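Local coordinates for cellulosomal-scaffolding protein A (Clostridium thermocellum, PDB 4B9F) that probably anchors the cellulosome to crystalline cellulose through its family 3a carbohydrate-binding module, a calcium-binding beta sandwich, at residues A31-Y43 against E137-L149. Numbering follows the deposited sequence.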
loop_
_atom_site.group_PDB
_atom_site.type_symbol
_atom_site.label_atom_id
_atom_site.label_comp_id
_atom_site.label_asym_id
_atom_site.label_seq_id
_atom_site.Cartn_x
_atom_site.Cartn_y
_atom_site.Cartn_z
ATOM N N ALA A 31 -16.397 -10.668 8.297
ATOM C CA ALA A 31 -15.018 -10.857 7.868
ATOM C C ALA A 31 -14.795 -10.466 6.409
ATOM O O ALA A 31 -15.716 -10.518 5.586
ATOM C CB ALA A 31 -14.583 -12.299 8.113
ATOM N N ILE A 32 -13.566 -10.056 6.114
ATOM C CA ILE A 32 -13.126 -9.719 4.769
ATOM C C ILE A 32 -12.055 -10.715 4.331
ATOM O O ILE A 32 -11.141 -11.033 5.089
ATOM C CB ILE A 32 -12.543 -8.290 4.732
ATOM C CG1 ILE A 32 -13.649 -7.254 4.967
ATOM C CG2 ILE A 32 -11.833 -8.020 3.413
ATOM C CD1 ILE A 32 -13.130 -5.842 5.162
ATOM N N ASP A 33 -12.196 -11.222 3.111
ATOM C CA ASP A 33 -11.239 -12.139 2.503
ATOM C C ASP A 33 -10.074 -11.328 1.942
ATOM O O ASP A 33 -10.233 -10.632 0.942
ATOM C CB ASP A 33 -11.947 -12.899 1.374
ATOM C CG ASP A 33 -11.071 -13.942 0.713
ATOM O OD1 ASP A 33 -9.845 -13.964 0.942
ATOM O OD2 ASP A 33 -11.622 -14.751 -0.064
ATOM N N LEU A 34 -8.908 -11.413 2.581
ATOM C CA LEU A 34 -7.750 -10.632 2.141
ATOM C C LEU A 34 -7.273 -11.000 0.740
ATOM O O LEU A 34 -6.667 -10.176 0.058
ATOM C CB LEU A 34 -6.591 -10.761 3.127
ATOM C CG LEU A 34 -6.720 -9.933 4.400
ATOM C CD1 LEU A 34 -5.486 -10.150 5.262
ATOM C CD2 LEU A 34 -6.885 -8.457 4.078
ATOM N N SER A 35 -7.538 -12.231 0.308
ATOM C CA SER A 35 -7.136 -12.642 -1.033
ATOM C C SER A 35 -7.868 -11.837 -2.107
ATOM O O SER A 35 -7.482 -11.869 -3.276
ATOM C CB SER A 35 -7.335 -14.152 -1.244
ATOM O OG SER A 35 -8.702 -14.482 -1.420
ATOM N N LYS A 36 -8.918 -11.121 -1.702
ATOM C CA LYS A 36 -9.677 -10.272 -2.618
ATOM C C LYS A 36 -9.367 -8.782 -2.457
ATOM O O LYS A 36 -9.890 -7.963 -3.209
ATOM C CB LYS A 36 -11.182 -10.477 -2.416
ATOM C CG LYS A 36 -11.629 -11.924 -2.372
ATOM C CD LYS A 36 -11.477 -12.593 -3.720
ATOM C CE LYS A 36 -12.155 -13.957 -3.718
ATOM N NZ LYS A 36 -12.009 -14.665 -5.017
ATOM N N LEU A 37 -8.526 -8.425 -1.485
ATOM C CA LEU A 37 -8.246 -7.022 -1.190
ATOM C C LEU A 37 -7.020 -6.530 -1.938
ATOM O O LEU A 37 -5.974 -7.177 -1.922
ATOM C CB LEU A 37 -8.023 -6.822 0.306
ATOM C CG LEU A 37 -7.743 -5.384 0.751
ATOM C CD1 LEU A 37 -8.955 -4.480 0.509
ATOM C CD2 LEU A 37 -7.339 -5.350 2.218
ATOM N N THR A 38 -7.149 -5.390 -2.611
ATOM C CA THR A 38 -5.980 -4.760 -3.211
ATOM C C THR A 38 -5.881 -3.304 -2.764
ATOM O O THR A 38 -6.902 -2.664 -2.473
ATOM C CB THR A 38 -5.990 -4.836 -4.746
ATOM O OG1 THR A 38 -7.207 -4.272 -5.235
ATOM C CG2 THR A 38 -5.859 -6.281 -5.221
ATOM N N LEU A 39 -4.650 -2.801 -2.695
ATOM C CA LEU A 39 -4.362 -1.437 -2.282
ATOM C C LEU A 39 -3.525 -0.782 -3.367
ATOM O O LEU A 39 -2.643 -1.432 -3.948
ATOM C CB LEU A 39 -3.566 -1.445 -0.970
ATOM C CG LEU A 39 -4.184 -2.257 0.171
ATOM C CD1 LEU A 39 -3.210 -2.361 1.351
ATOM C CD2 LEU A 39 -5.487 -1.652 0.628
ATOM N N ARG A 40 -3.766 0.499 -3.636
ATOM C CA ARG A 40 -3.005 1.185 -4.675
ATOM C C ARG A 40 -2.284 2.402 -4.129
ATOM O O ARG A 40 -2.867 3.214 -3.394
ATOM C CB ARG A 40 -3.911 1.616 -5.836
ATOM C CG ARG A 40 -4.590 0.484 -6.532
ATOM C CD ARG A 40 -5.388 0.945 -7.737
ATOM N NE ARG A 40 -6.127 -0.184 -8.279
ATOM C CZ ARG A 40 -7.013 -0.102 -9.264
ATOM N NH1 ARG A 40 -7.257 1.063 -9.854
ATOM N NH2 ARG A 40 -7.645 -1.197 -9.667
ATOM N N TYR A 41 -1.004 2.504 -4.500
ATOM C CA TYR A 41 -0.163 3.652 -4.204
ATOM C C TYR A 41 0.272 4.273 -5.536
ATOM O O TYR A 41 1.011 3.651 -6.297
ATOM C CB TYR A 41 1.060 3.216 -3.377
ATOM C CG TYR A 41 1.968 4.378 -3.051
ATOM C CD1 TYR A 41 1.718 5.187 -1.950
ATOM C CD2 TYR A 41 3.058 4.698 -3.864
ATOM C CE1 TYR A 41 2.522 6.273 -1.656
ATOM C CE2 TYR A 41 3.870 5.784 -3.575
ATOM C CZ TYR A 41 3.594 6.565 -2.467
ATOM O OH TYR A 41 4.364 7.652 -2.152
ATOM N N TYR A 42 -0.196 5.492 -5.806
ATOM C CA TYR A 42 0.014 6.138 -7.096
ATOM C C TYR A 42 1.203 7.081 -7.071
ATOM O O TYR A 42 1.382 7.858 -6.125
ATOM C CB TYR A 42 -1.220 6.950 -7.481
ATOM C CG TYR A 42 -2.527 6.207 -7.459
ATOM C CD1 TYR A 42 -2.962 5.498 -8.577
ATOM C CD2 TYR A 42 -3.370 6.274 -6.351
ATOM C CE1 TYR A 42 -4.191 4.850 -8.580
ATOM C CE2 TYR A 42 -4.602 5.621 -6.341
ATOM C CZ TYR A 42 -5.002 4.918 -7.463
ATOM O OH TYR A 42 -6.232 4.299 -7.463
ATOM N N TYR A 43 1.995 7.058 -8.133
ATOM C CA TYR A 43 3.192 7.876 -8.187
ATOM C C TYR A 43 3.660 8.059 -9.623
ATOM O O TYR A 43 3.079 7.500 -10.553
ATOM C CB TYR A 43 4.299 7.230 -7.331
ATOM C CG TYR A 43 4.800 5.891 -7.850
ATOM C CD1 TYR A 43 4.060 4.724 -7.669
ATOM C CD2 TYR A 43 6.016 5.798 -8.517
ATOM C CE1 TYR A 43 4.515 3.495 -8.150
ATOM C CE2 TYR A 43 6.479 4.580 -9.003
ATOM C CZ TYR A 43 5.728 3.430 -8.812
ATOM O OH TYR A 43 6.178 2.217 -9.275
ATOM N N GLU A 137 -5.384 9.050 8.316
ATOM C CA GLU A 137 -6.424 8.779 7.348
ATOM C C GLU A 137 -6.083 9.547 6.080
ATOM O O GLU A 137 -5.829 10.746 6.123
ATOM C CB GLU A 137 -7.767 9.226 7.907
ATOM C CG GLU A 137 -8.959 8.589 7.226
ATOM C CD GLU A 137 -10.233 8.776 8.023
ATOM O OE1 GLU A 137 -10.479 9.907 8.491
ATOM O OE2 GLU A 137 -10.980 7.791 8.194
ATOM N N TRP A 138 -6.057 8.852 4.953
ATOM C CA TRP A 138 -5.534 9.438 3.727
ATOM C C TRP A 138 -6.350 8.951 2.547
ATOM O O TRP A 138 -6.434 7.748 2.298
ATOM C CB TRP A 138 -4.083 8.995 3.578
ATOM C CG TRP A 138 -3.302 9.542 2.422
ATOM C CD1 TRP A 138 -2.543 8.819 1.545
ATOM C CD2 TRP A 138 -3.146 10.918 2.045
ATOM N NE1 TRP A 138 -1.928 9.654 0.645
ATOM C CE2 TRP A 138 -2.282 10.947 0.927
ATOM C CE3 TRP A 138 -3.648 12.128 2.543
ATOM C CZ2 TRP A 138 -1.912 12.134 0.298
ATOM C CZ3 TRP A 138 -3.283 13.306 1.912
ATOM C CH2 TRP A 138 -2.425 13.301 0.799
ATOM N N ASP A 139 -6.951 9.878 1.816
ATOM C CA ASP A 139 -7.818 9.481 0.720
ATOM C C ASP A 139 -7.133 9.506 -0.650
ATOM O O ASP A 139 -7.807 9.376 -1.670
ATOM C CB ASP A 139 -9.122 10.294 0.710
ATOM C CG ASP A 139 -8.893 11.780 0.515
ATOM O OD1 ASP A 139 -7.737 12.201 0.308
ATOM O OD2 ASP A 139 -9.891 12.533 0.556
ATOM N N GLN A 140 -5.804 9.653 -0.684
ATOM C CA GLN A 140 -5.093 9.607 -1.960
ATOM C C GLN A 140 -4.396 8.278 -2.195
ATOM O O GLN A 140 -3.555 8.164 -3.081
ATOM C CB GLN A 140 -4.155 10.807 -2.145
ATOM C CG GLN A 140 -4.952 12.121 -2.090
ATOM C CD GLN A 140 -4.170 13.384 -2.445
ATOM O OE1 GLN A 140 -3.066 13.342 -2.996
ATOM N NE2 GLN A 140 -4.762 14.529 -2.132
ATOM N N VAL A 141 -4.761 7.283 -1.389
ATOM C CA VAL A 141 -4.521 5.880 -1.719
ATOM C C VAL A 141 -5.893 5.211 -1.784
ATOM O O VAL A 141 -6.852 5.712 -1.199
ATOM C CB VAL A 141 -3.626 5.152 -0.683
ATOM C CG1 VAL A 141 -2.194 5.689 -0.728
ATOM C CG2 VAL A 141 -4.219 5.253 0.715
ATOM N N THR A 142 -5.998 4.110 -2.516
ATOM C CA THR A 142 -7.290 3.460 -2.701
ATOM C C THR A 142 -7.236 1.979 -2.333
ATOM O O THR A 142 -6.153 1.371 -2.265
ATOM C CB THR A 142 -7.777 3.605 -4.148
ATOM O OG1 THR A 142 -6.769 3.103 -5.033
ATOM C CG2 THR A 142 -8.046 5.071 -4.473
ATOM N N ALA A 143 -8.415 1.409 -2.095
ATOM C CA ALA A 143 -8.556 -0.005 -1.791
ATOM C C ALA A 143 -9.742 -0.563 -2.549
ATOM O O ALA A 143 -10.776 0.112 -2.691
ATOM C CB ALA A 143 -8.731 -0.230 -0.294
ATOM N N TYR A 144 -9.580 -1.797 -3.025
ATOM C CA TYR A 144 -10.603 -2.501 -3.794
ATOM C C TYR A 144 -10.807 -3.881 -3.192
ATOM O O TYR A 144 -9.846 -4.521 -2.765
ATOM C CB TYR A 144 -10.187 -2.642 -5.261
ATOM C CG TYR A 144 -10.039 -1.318 -5.975
ATOM C CD1 TYR A 144 -8.927 -0.511 -5.758
ATOM C CD2 TYR A 144 -11.018 -0.863 -6.859
ATOM C CE1 TYR A 144 -8.791 0.708 -6.386
ATOM C CE2 TYR A 144 -10.889 0.355 -7.502
ATOM C CZ TYR A 144 -9.777 1.135 -7.261
ATOM O OH TYR A 144 -9.645 2.350 -7.882
ATOM N N LEU A 145 -12.058 -4.332 -3.152
ATOM C CA LEU A 145 -12.360 -5.680 -2.690
ATOM C C LEU A 145 -13.022 -6.401 -3.854
ATOM O O LEU A 145 -14.093 -5.992 -4.311
ATOM C CB LEU A 145 -13.288 -5.637 -1.473
ATOM C CG LEU A 145 -13.498 -6.945 -0.709
ATOM C CD1 LEU A 145 -12.168 -7.480 -0.171
ATOM C CD2 LEU A 145 -14.495 -6.752 0.425
ATOM N N ASN A 146 -12.368 -7.450 -4.345
ATOM C CA ASN A 146 -12.812 -8.143 -5.549
ATOM C C ASN A 146 -13.005 -7.169 -6.712
ATOM O O ASN A 146 -13.942 -7.304 -7.502
ATOM C CB ASN A 146 -14.094 -8.936 -5.276
ATOM C CG ASN A 146 -14.263 -10.113 -6.214
ATOM O OD1 ASN A 146 -13.309 -10.556 -6.853
ATOM N ND2 ASN A 146 -15.482 -10.632 -6.296
ATOM N N GLY A 147 -12.121 -6.176 -6.796
ATOM C CA GLY A 147 -12.149 -5.208 -7.881
ATOM C C GLY A 147 -13.135 -4.068 -7.695
ATOM O O GLY A 147 -13.241 -3.188 -8.559
ATOM N N VAL A 148 -13.865 -4.090 -6.583
ATOM C CA VAL A 148 -14.859 -3.062 -6.280
ATOM C C VAL A 148 -14.277 -2.078 -5.267
ATOM O O VAL A 148 -13.823 -2.479 -4.201
ATOM C CB VAL A 148 -16.130 -3.686 -5.680
ATOM C CG1 VAL A 148 -17.127 -2.606 -5.291
ATOM C CG2 VAL A 148 -16.761 -4.674 -6.661
ATOM N N LEU A 149 -14.284 -0.794 -5.607
ATOM C CA LEU A 149 -13.703 0.218 -4.731
ATOM C C LEU A 149 -14.384 0.224 -3.361
ATOM O O LEU A 149 -15.610 0.253 -3.266
ATOM C CB LEU A 149 -13.776 1.603 -5.378
ATOM C CG LEU A 149 -13.038 2.701 -4.602
ATOM C CD1 LEU A 149 -12.388 3.661 -5.567
ATOM C CD2 LEU A 149 -13.955 3.451 -3.655
HETATM O O HOH W 1 -9.418 -6.137 -5.409
#
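The carbonyl oxygen of Lys36 is gripped from two directions: Asn146 N donates to Lys36 O at 2.8 Å, and a water adds a second hydrogen bond. That water also bonds to Thr38 OG1 and takes the N-H of Gly147, tying the start of strand 37-43 to the type I' turn from Leu145 to Val148. Farther along, Thr38 and Tyr144 exchange backbone hydrogen bonds, with Thr38 N lying 2.8 Å from Tyr144 O. Arg40 N bonds to Thr142 O in the next hydrogen-bonded pair, whose return bond, Thr142 N to Arg40 O, is weak at 3.4 Å. The strands thus run antiparallel, their axes at 160°, within one sheet of the jelly-roll beta sandwich of family 3 modules; strand 88-96 flanks 37-43 on its other edge.

On the face bearing Thr38, Arg40 and Tyr144, the Arg40 chain, extended from CG to NE, lays its guanidinium over the Tyr144 ring. The planes are 22° apart and Arg40 CZ sits 3.9 Å from the ring centroid, an offset cation-pi stack. Next to it, Tyr42 OH and Thr142 OG1 share a hydrogen bond of 2.8 Å; with chi1 at 55°, the threonine hydroxyl lies between its backbone N and carbonyl carbon and also packs against Arg40 CB. The other face is apolar: Leu39 CD2 rests 3.7 Å from Ala143 CB, while Phe22 and Val24 of the second sheet meet the Leu39 side chain. Toward the turn, Ile32 CG2 packs against Leu145 CD1 at 3.6 Å.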